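Long-range contacts in sigma-C capsid protein (Avian reovirus, PDB 2VRS), which attaches avian reovirus to host cells as a trimeric capsid fibre and induces apoptosis, the chain here being the C-terminal part of that fibre: residues C[94-103]-C[115-126]; C[163-174]-C[188-196]. One frame throughout, in Å; residues are numbered along the deposited sequence.

Contact 1: C[94-103]-C[115-126]; sequences GSSDTIDMTV and MMSSTGNLTVTS
Met101 meets Ser118 and Met116 where this contact is most tightly packed. Its CG lies beside the backbone N (chi1 -56°), and bends at chi2 and chi3 fold the thioether over the partner strand: SD rests on Ser118 CB at 3.5 Å and the methyl CE on Met116 CB. Met116 crosses it at about a right angle and runs on extended, side by side with Val103, its CG touching Val103 CG2 at 3.7 Å. Flexible methionines suit this buried face, where Phe133 of the neighbouring strand 128-134 touches both. Between the pairs Met101-Ser118 and Val103-Met116, Thr102 and Ser117 form a hydrogen-bonded antiparallel pair closed from both sides, Thr102 N to Ser117 O at 2.7 Å and Ser117 N to Thr102 O at 2.9 Å. This is the beta hairpin of strands 98-108 and 111-119, part of the large antiparallel sheet of the C-terminal domain.

Farther on, at the exposed turn of Thr119 and Gly120, the strands part and water intervenes. One water joins Asp100 N to Thr119 O, another Thr98 O to Asn121 O. Buried Ile99 still reaches across, its CD1 3.5 Å from Ser118 OG, which is hydrogen-bonded to Leu203 N of strand 198-210.

Beyond it, polar side chains replace strand pairing. Asp97 OD2 takes Thr123 N on its anti lone pair at 2.9 Å and also receives a water shared with Asn121 and Thr123. Ser95 OG gives its proton to Thr123 O (2.7 Å) while accepting Asp97 N, an ST turn that a small hydroxyl side chain can close. At the end Gly94 O accepts Thr125 N at 2.8 Å; Gly94 has a positive phi (122°), at which a CB would press on the preceding carbonyl O.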
loop_
_atom_site.group_PDB
_atom_site.type_symbol
_atom_site.label_atom_id
_atom_site.label_comp_id
_atom_site.label_asym_id
_atom_site.label_seq_id
_atom_site.Cartn_x
_atom_site.Cartn_y
_atom_site.Cartn_z
ATOM N N GLY C 94 4.293 9.061 -37.764
ATOM C CA GLY C 94 5.709 8.842 -38.033
ATOM C C GLY C 94 5.913 7.403 -38.452
ATOM O O GLY C 94 7.030 6.976 -38.728
ATOM N N SER C 95 4.808 6.661 -38.477
ATOM C CA SER C 95 4.752 5.296 -38.982
ATOM C C SER C 95 3.303 4.907 -39.303
ATOM O O SER C 95 2.367 5.378 -38.641
ATOM C CB SER C 95 5.313 4.315 -37.938
ATOM O OG SER C 95 5.283 2.999 -38.431
ATOM N N SER C 96 3.124 4.033 -40.297
ATOM C CA SER C 96 1.826 3.430 -40.577
ATOM C C SER C 96 1.862 1.935 -40.372
ATOM O O SER C 96 0.903 1.238 -40.686
ATOM C CB SER C 96 1.396 3.730 -42.024
ATOM O OG SER C 96 1.268 5.124 -42.221
ATOM N N ASP C 97 2.977 1.460 -39.849
ATOM C CA ASP C 97 3.273 0.040 -39.786
ATOM C C ASP C 97 2.799 -0.545 -38.439
ATOM O O ASP C 97 2.446 0.189 -37.512
ATOM C CB ASP C 97 4.780 -0.096 -39.978
ATOM C CG ASP C 97 5.202 -1.445 -40.470
ATOM O OD1 ASP C 97 4.348 -2.348 -40.667
ATOM O OD2 ASP C 97 6.429 -1.584 -40.662
ATOM N N THR C 98 2.760 -1.866 -38.347
ATOM C CA THR C 98 2.469 -2.548 -37.082
ATOM C C THR C 98 3.671 -3.457 -36.736
ATOM O O THR C 98 4.507 -3.764 -37.599
ATOM C CB THR C 98 1.203 -3.409 -37.166
ATOM O OG1 THR C 98 1.359 -4.378 -38.204
ATOM C CG2 THR C 98 -0.050 -2.577 -37.482
ATOM N N ILE C 99 3.775 -3.858 -35.470
ATOM C CA ILE C 99 4.874 -4.707 -35.061
ATOM C C ILE C 99 4.373 -5.613 -33.984
ATOM O O ILE C 99 3.662 -5.184 -33.070
ATOM C CB ILE C 99 6.149 -3.901 -34.634
ATOM C CG1 ILE C 99 7.363 -4.857 -34.412
ATOM C CG2 ILE C 99 5.858 -3.024 -33.411
ATOM C CD1 ILE C 99 8.704 -4.136 -34.403
ATOM N N ASP C 100 4.699 -6.891 -34.137
ATOM C CA ASP C 100 4.294 -7.927 -33.209
ATOM C C ASP C 100 5.246 -8.008 -32.037
ATOM O O ASP C 100 6.441 -8.322 -32.193
ATOM C CB ASP C 100 4.258 -9.274 -33.930
ATOM C CG ASP C 100 3.001 -9.445 -34.778
ATOM O OD1 ASP C 100 1.994 -8.701 -34.588
ATOM O OD2 ASP C 100 3.024 -10.339 -35.647
ATOM N N MET C 101 4.708 -7.718 -30.859
ATOM C CA MET C 101 5.492 -7.762 -29.622
ATOM C C MET C 101 5.228 -9.019 -28.823
ATOM O O MET C 101 4.083 -9.405 -28.575
ATOM C CB MET C 101 5.141 -6.554 -28.716
ATOM C CG MET C 101 5.309 -5.188 -29.385
ATOM S SD MET C 101 6.955 -4.855 -30.083
ATOM C CE MET C 101 7.882 -4.657 -28.533
ATOM N N THR C 102 6.307 -9.661 -28.377
ATOM C CA THR C 102 6.189 -10.693 -27.367
ATOM C C THR C 102 6.245 -10.033 -25.986
ATOM O O THR C 102 7.202 -9.318 -25.651
ATOM C CB THR C 102 7.344 -11.696 -27.538
ATOM O OG1 THR C 102 7.179 -12.309 -28.833
ATOM C CG2 THR C 102 7.362 -12.750 -26.444
ATOM N N VAL C 103 5.193 -10.248 -25.211
ATOM C CA VAL C 103 5.029 -9.483 -23.946
ATOM C C VAL C 103 5.051 -10.428 -22.762
ATOM O O VAL C 103 4.362 -11.444 -22.755
ATOM C CB VAL C 103 3.689 -8.691 -23.887
ATOM C CG1 VAL C 103 3.561 -7.976 -22.521
ATOM C CG2 VAL C 103 3.568 -7.687 -25.065
ATOM N N MET C 115 7.396 -6.288 -19.937
ATOM C CA MET C 115 8.666 -6.435 -20.615
ATOM C C MET C 115 8.317 -6.949 -22.017
ATOM O O MET C 115 7.767 -8.032 -22.129
ATOM C CB MET C 115 9.519 -7.481 -19.851
ATOM C CG MET C 115 10.178 -6.940 -18.607
ATOM S SD MET C 115 9.143 -6.749 -17.103
ATOM C CE MET C 115 8.251 -8.306 -16.970
ATOM N N MET C 116 8.641 -6.185 -23.061
ATOM C CA MET C 116 8.251 -6.567 -24.444
ATOM C C MET C 116 9.442 -6.574 -25.380
ATOM O O MET C 116 10.351 -5.725 -25.280
ATOM C CB MET C 116 7.309 -5.523 -25.004
ATOM C CG MET C 116 6.121 -5.202 -24.081
ATOM S SD MET C 116 5.011 -4.065 -24.971
ATOM C CE MET C 116 3.920 -3.528 -23.680
ATOM N N SER C 117 9.427 -7.529 -26.310
ATOM C CA SER C 117 10.458 -7.547 -27.325
ATOM C C SER C 117 9.826 -7.909 -28.663
ATOM O O SER C 117 8.774 -8.555 -28.731
ATOM C CB SER C 117 11.578 -8.532 -26.958
ATOM O OG SER C 117 11.078 -9.839 -26.879
ATOM N N SER C 118 10.453 -7.472 -29.739
ATOM C CA SER C 118 9.792 -7.743 -30.999
ATOM C C SER C 118 10.594 -8.679 -31.837
ATOM O O SER C 118 11.816 -8.674 -31.811
ATOM C CB SER C 118 9.594 -6.465 -31.773
ATOM O OG SER C 118 10.856 -5.991 -32.303
ATOM N N THR C 119 9.863 -9.419 -32.655
ATOM C CA THR C 119 10.426 -9.940 -33.873
ATOM C C THR C 119 9.869 -9.092 -35.041
ATOM O O THR C 119 8.761 -8.526 -34.972
ATOM C CB THR C 119 10.205 -11.477 -34.006
ATOM O OG1 THR C 119 11.229 -12.033 -34.842
ATOM C CG2 THR C 119 8.787 -11.823 -34.519
ATOM N N GLY C 120 10.648 -8.976 -36.100
ATOM C CA GLY C 120 10.234 -8.105 -37.181
ATOM C C GLY C 120 10.597 -6.665 -36.901
ATOM O O GLY C 120 11.418 -6.347 -36.031
ATOM N N ASN C 121 9.979 -5.770 -37.651
ATOM C CA ASN C 121 10.471 -4.419 -37.694
ATOM C C ASN C 121 9.342 -3.457 -37.915
ATOM O O ASN C 121 8.190 -3.865 -38.097
ATOM C CB ASN C 121 11.459 -4.274 -38.828
ATOM C CG ASN C 121 10.856 -4.661 -40.159
ATOM O OD1 ASN C 121 10.348 -3.801 -40.870
ATOM N ND2 ASN C 121 10.871 -5.955 -40.490
ATOM N N LEU C 122 9.697 -2.183 -37.872
ATOM C CA LEU C 122 8.718 -1.126 -38.014
ATOM C C LEU C 122 9.328 -0.089 -38.920
ATOM O O LEU C 122 10.448 0.383 -38.693
ATOM C CB LEU C 122 8.421 -0.548 -36.614
ATOM C CG LEU C 122 7.239 0.385 -36.434
ATOM C CD1 LEU C 122 5.942 -0.391 -36.456
ATOM C CD2 LEU C 122 7.397 1.140 -35.093
ATOM N N THR C 123 8.626 0.242 -40.003
ATOM C CA THR C 123 9.104 1.279 -40.895
ATOM C C THR C 123 8.641 2.619 -40.343
ATOM O O THR C 123 7.472 2.767 -39.985
ATOM C CB THR C 123 8.526 1.083 -42.313
ATOM O OG1 THR C 123 9.118 -0.092 -42.864
ATOM C CG2 THR C 123 8.836 2.297 -43.195
ATOM N N VAL C 124 9.586 3.548 -40.225
ATOM C CA VAL C 124 9.319 4.883 -39.681
ATOM C C VAL C 124 9.646 5.886 -40.765
ATOM O O VAL C 124 10.408 5.588 -41.690
ATOM C CB VAL C 124 10.135 5.202 -38.379
ATOM C CG1 VAL C 124 9.679 4.287 -37.227
ATOM C CG2 VAL C 124 11.641 5.094 -38.612
ATOM N N THR C 125 9.055 7.071 -40.658
ATOM C CA THR C 125 9.255 8.110 -41.670
ATOM C C THR C 125 9.705 9.441 -41.098
ATOM O O THR C 125 9.953 10.381 -41.844
ATOM C CB THR C 125 7.980 8.317 -42.497
ATOM O OG1 THR C 125 6.909 8.697 -41.634
ATOM C CG2 THR C 125 7.585 7.028 -43.203
ATOM N N SER C 126 9.851 9.517 -39.780
ATOM C CA SER C 126 10.144 10.780 -39.133
ATOM C C SER C 126 11.122 10.586 -37.981
ATOM O O SER C 126 11.636 9.479 -37.790
ATOM C CB SER C 126 8.838 11.437 -38.675
ATOM O OG SER C 126 9.108 12.651 -37.997
HETATM O O HOH W 1 8.988 8.285 -37.455
HETATM O O HOH W 2 5.336 3.245 -42.008
HETATM O O HOH W 3 8.370 -2.687 -42.015
HETATM O O HOH W 4 6.150 -4.830 -39.448
HETATM O O HOH W 5 6.228 -7.952 -36.415
HETATM O O HOH W 6 7.187 -11.022 -31.239
#

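Contact 2: C[163-174]-C[188-196]. With ZN (zinc ion), chain P.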
loop_
_atom_site.group_PDB
_atom_site.type_symbol
_atom_site.label_atom_id
_atom_site.label_comp_id
_atom_site.label_asym_id
_atom_site.label_seq_id
_atom_site.Cartn_x
_atom_site.Cartn_y
_atom_site.Cartn_z
ATOM N N VAL C 163 12.643 2.510 -24.118
ATOM C CA VAL C 163 12.577 1.875 -25.416
ATOM C C VAL C 163 14.015 1.692 -25.897
ATOM O O VAL C 163 14.890 2.532 -25.611
ATOM C CB VAL C 163 11.767 2.752 -26.399
ATOM C CG1 VAL C 163 11.856 2.250 -27.810
ATOM C CG2 VAL C 163 10.295 2.779 -25.956
ATOM N N SER C 164 14.242 0.594 -26.615
ATOM C CA SER C 164 15.516 0.410 -27.329
ATOM C C SER C 164 15.228 -0.274 -28.673
ATOM O O SER C 164 14.216 -0.952 -28.816
ATOM C CB SER C 164 16.493 -0.416 -26.471
ATOM O OG SER C 164 16.261 -1.798 -26.600
ATOM N N PHE C 165 16.077 -0.039 -29.670
ATOM C CA PHE C 165 15.898 -0.747 -30.951
ATOM C C PHE C 165 17.199 -0.632 -31.721
ATOM O O PHE C 165 18.072 0.208 -31.398
ATOM C CB PHE C 165 14.752 -0.110 -31.751
ATOM C CG PHE C 165 14.852 1.397 -31.879
ATOM C CD1 PHE C 165 15.628 1.992 -32.890
ATOM C CD2 PHE C 165 14.198 2.225 -30.968
ATOM C CE1 PHE C 165 15.746 3.389 -32.991
ATOM C CE2 PHE C 165 14.298 3.611 -31.068
ATOM C CZ PHE C 165 15.065 4.204 -32.082
ATOM N N THR C 166 17.267 -1.416 -32.809
ATOM C CA THR C 166 18.396 -1.341 -33.729
ATOM C C THR C 166 17.963 -0.543 -34.974
ATOM O O THR C 166 16.871 -0.776 -35.526
ATOM C CB THR C 166 18.831 -2.747 -34.118
ATOM O OG1 THR C 166 19.224 -3.446 -32.935
ATOM C CG2 THR C 166 20.020 -2.704 -35.096
ATOM N N ARG C 167 18.819 0.395 -35.380
ATOM C CA ARG C 167 18.672 1.185 -36.605
ATOM C C ARG C 167 20.064 1.337 -37.234
ATOM O O ARG C 167 20.994 1.832 -36.580
ATOM C CB ARG C 167 18.109 2.569 -36.303
ATOM C CG ARG C 167 17.944 3.471 -37.530
ATOM C CD ARG C 167 17.513 4.869 -37.136
ATOM N NE ARG C 167 17.439 5.746 -38.305
ATOM C CZ ARG C 167 16.391 6.478 -38.676
ATOM N NH1 ARG C 167 15.264 6.490 -37.968
ATOM N NH2 ARG C 167 16.484 7.231 -39.766
ATOM N N ASP C 168 20.189 0.884 -38.477
ATOM C CA ASP C 168 21.481 0.839 -39.188
ATOM C C ASP C 168 22.546 0.149 -38.350
ATOM O O ASP C 168 23.590 0.736 -38.033
ATOM C CB ASP C 168 21.948 2.253 -39.567
ATOM C CG ASP C 168 20.930 3.001 -40.417
ATOM O OD1 ASP C 168 20.211 2.364 -41.228
ATOM O OD2 ASP C 168 20.859 4.243 -40.274
ATOM N N SER C 169 22.253 -1.084 -37.951
ATOM C CA SER C 169 23.203 -1.913 -37.210
ATOM C C SER C 169 23.820 -1.254 -35.953
ATOM O O SER C 169 24.904 -1.635 -35.520
ATOM C CB SER C 169 24.293 -2.447 -38.169
ATOM O OG SER C 169 23.710 -3.171 -39.257
ATOM N N ALA C 170 23.120 -0.282 -35.362
ATOM C CA ALA C 170 23.510 0.287 -34.060
ATOM C C ALA C 170 22.267 0.340 -33.159
ATOM O O ALA C 170 21.195 0.697 -33.657
ATOM C CB ALA C 170 24.075 1.688 -34.239
ATOM N N THR C 171 22.428 -0.015 -31.878
ATOM C CA THR C 171 21.333 -0.034 -30.874
ATOM C C THR C 171 21.188 1.334 -30.203
ATOM O O THR C 171 22.157 1.851 -29.634
ATOM C CB THR C 171 21.596 -1.069 -29.729
ATOM O OG1 THR C 171 21.600 -2.407 -30.245
ATOM C CG2 THR C 171 20.526 -0.965 -28.613
ATOM N N HIS C 172 19.977 1.898 -30.279
ATOM C CA HIS C 172 19.616 3.179 -29.709
ATOM C C HIS C 172 18.719 2.898 -28.501
ATOM O O HIS C 172 18.031 1.875 -28.470
ATOM C CB HIS C 172 18.782 3.968 -30.723
ATOM C CG HIS C 172 19.521 4.386 -31.956
ATOM N ND1 HIS C 172 19.876 5.696 -32.195
ATOM C CD2 HIS C 172 19.989 3.671 -33.008
ATOM C CE1 HIS C 172 20.532 5.770 -33.340
ATOM N NE2 HIS C 172 20.609 4.558 -33.858
ATOM N N ALA C 173 18.719 3.781 -27.502
ATOM C CA ALA C 173 17.897 3.581 -26.298
ATOM C C ALA C 173 17.456 4.953 -25.773
ATOM O O ALA C 173 18.262 5.901 -25.736
ATOM C CB ALA C 173 18.677 2.806 -25.243
ATOM N N TYR C 174 16.168 5.088 -25.424
ATOM C CA TYR C 174 15.640 6.387 -25.012
ATOM C C TYR C 174 14.719 6.188 -23.826
ATOM O O TYR C 174 14.048 5.173 -23.726
ATOM C CB TYR C 174 14.799 7.028 -26.143
ATOM C CG TYR C 174 15.635 7.291 -27.371
ATOM C CD1 TYR C 174 16.536 8.365 -27.402
ATOM C CD2 TYR C 174 15.620 6.403 -28.448
ATOM C CE1 TYR C 174 17.359 8.590 -28.505
ATOM C CE2 TYR C 174 16.455 6.622 -29.583
ATOM C CZ TYR C 174 17.326 7.711 -29.591
ATOM O OH TYR C 174 18.160 7.945 -30.687
ATOM N N ILE C 188 2.719 5.133 -26.719
ATOM C CA ILE C 188 4.034 5.646 -26.384
ATOM C C ILE C 188 4.608 6.486 -27.533
ATOM O O ILE C 188 4.337 6.209 -28.706
ATOM C CB ILE C 188 4.991 4.504 -25.996
ATOM C CG1 ILE C 188 5.320 3.619 -27.189
ATOM C CG2 ILE C 188 4.364 3.722 -24.814
ATOM C CD1 ILE C 188 6.389 2.553 -26.881
ATOM N N THR C 189 5.397 7.494 -27.172
ATOM C CA THR C 189 6.041 8.396 -28.134
ATOM C C THR C 189 7.556 8.322 -27.908
ATOM O O THR C 189 8.031 8.462 -26.769
ATOM C CB THR C 189 5.569 9.830 -27.868
ATOM O OG1 THR C 189 4.147 9.907 -28.086
ATOM C CG2 THR C 189 6.319 10.803 -28.779
ATOM N N PHE C 190 8.319 8.100 -28.974
ATOM C CA PHE C 190 9.765 7.985 -28.833
ATOM C C PHE C 190 10.555 8.378 -30.081
ATOM O O PHE C 190 10.024 8.317 -31.201
ATOM C CB PHE C 190 10.143 6.576 -28.315
ATOM C CG PHE C 190 9.753 5.436 -29.233
ATOM C CD1 PHE C 190 8.533 4.780 -29.090
ATOM C CD2 PHE C 190 10.655 4.966 -30.215
ATOM C CE1 PHE C 190 8.195 3.707 -29.930
ATOM C CE2 PHE C 190 10.303 3.913 -31.061
ATOM C CZ PHE C 190 9.091 3.271 -30.907
ATOM N N PRO C 191 11.813 8.830 -29.885
ATOM C CA PRO C 191 12.688 9.160 -30.998
ATOM C C PRO C 191 13.000 7.906 -31.789
ATOM O O PRO C 191 13.134 6.812 -31.204
ATOM C CB PRO C 191 13.987 9.642 -30.304
ATOM C CG PRO C 191 13.593 9.969 -28.919
ATOM C CD PRO C 191 12.496 9.024 -28.577
ATOM N N THR C 192 13.132 8.069 -33.104
ATOM C CA THR C 192 13.459 6.967 -34.007
ATOM C C THR C 192 14.956 6.832 -34.333
ATOM O O THR C 192 15.352 5.863 -35.009
ATOM C CB THR C 192 12.742 7.142 -35.345
ATOM O OG1 THR C 192 13.208 8.363 -35.951
ATOM C CG2 THR C 192 11.213 7.152 -35.163
ATOM N N GLY C 193 15.771 7.777 -33.859
ATOM C CA GLY C 193 17.228 7.701 -34.027
ATOM C C GLY C 193 17.738 8.289 -35.340
ATOM O O GLY C 193 18.891 8.055 -35.710
ATOM N N GLY C 194 16.882 9.027 -36.044
ATOM C CA GLY C 194 17.245 9.702 -37.291
ATOM C C GLY C 194 16.075 10.400 -37.966
ATOM O O GLY C 194 15.072 10.716 -37.329
ATOM N N ASP C 195 16.209 10.651 -39.264
ATOM C CA ASP C 195 15.163 11.296 -40.054
ATOM C C ASP C 195 14.862 10.476 -41.295
ATOM O O ASP C 195 15.622 9.560 -41.643
ATOM C CB ASP C 195 15.577 12.726 -40.443
ATOM C CG ASP C 195 15.723 13.646 -39.236
ATOM O OD1 ASP C 195 14.694 14.165 -38.748
ATOM O OD2 ASP C 195 16.870 13.870 -38.783
ATOM N N GLY C 196 13.743 10.783 -41.948
ATOM C CA GLY C 196 13.382 10.127 -43.193
ATOM C C GLY C 196 12.910 8.698 -43.043
ATOM O O GLY C 196 12.760 8.198 -41.915
HETATM ZN ZN ZN P . 19.974 7.116 -30.698
HETATM O O HOH W 7 13.517 8.186 -39.400
#
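Arg167 NH1 donates to Thr192 O at 3.0 Å, from well above the carbonyl plane, the main direct polar link between the segments. The arginine chain is extended from CG to NE, with CG anti to the backbone N (chi1 179°), and so carries the guanidinium to the loop after strand 188-191. There NH2 makes a weak bond to Asp195 O, and a water joins NH1 to Gly196 O. Gly194 CA sits over the centre of one guanidinium face, an approach suited to glycine.

Close by, His172 and Tyr174 hold a zinc ion, through His172 ND1 at 2.1 Å and Tyr174 OH at 2.0 Å. They stand two residues apart on one strand, which brings imidazole and phenol to the same side of the hairpin 159-167/170-180. Gly193 passes beside these zinc ligands, its CA 3.5 Å from Tyr174 OH, where a CB would collide with His172 ND1.

Packing takes over along the strands. Pro191 lies over one face of the Tyr174 ring, CB 3.8 Å from its centroid and only 4° off the normal, a CH-pi contact. Phe165 turns the C-H edge of its ring to Pro191 O, CZ lying 3.4 Å away; this buried carbonyl oxygen has no hydrogen-bond partner. Phe165 CE2 touches Phe190 CD2. Val163 CG1 sits over a face of Phe190 at 3.9 Å from the ring centroid, while CG2 meets Ile188 CD1; branched and aromatic side chains fill this buried end, backed by Leu203 of strand 198-210.

The guanidinium is thus met by loop carbonyls and a water, while Asp195 OD2 stays 6.7 Å from Arg167 NH2, and the zinc probably favours a phenolate-like Tyr174 oxygen.

From the N terminus, the chain runs through its long helix and the triple beta-spiral region before entering the C-terminal domain, where both contacts lie. Contact 1 closes first, bringing 115-126 back against 94-103 in the hairpin 98-108/111-119. The chain then continues through strand 128-134 and helix 152-155, and contact 2 closes a loop through strands 170-180 and 185-191 when 188-196 returns to 163-174. The two loops follow in series, neither nesting nor crossing. Their centres are about 11 Å apart, and they touch where Ser126 O lies 2.7 Å from Thr192 OG1, a probable hydrogen bond, and where Val124 packs on Thr192 and Arg167. Strand 198-210 pairs with strands of both contacts, joining them in one sheet.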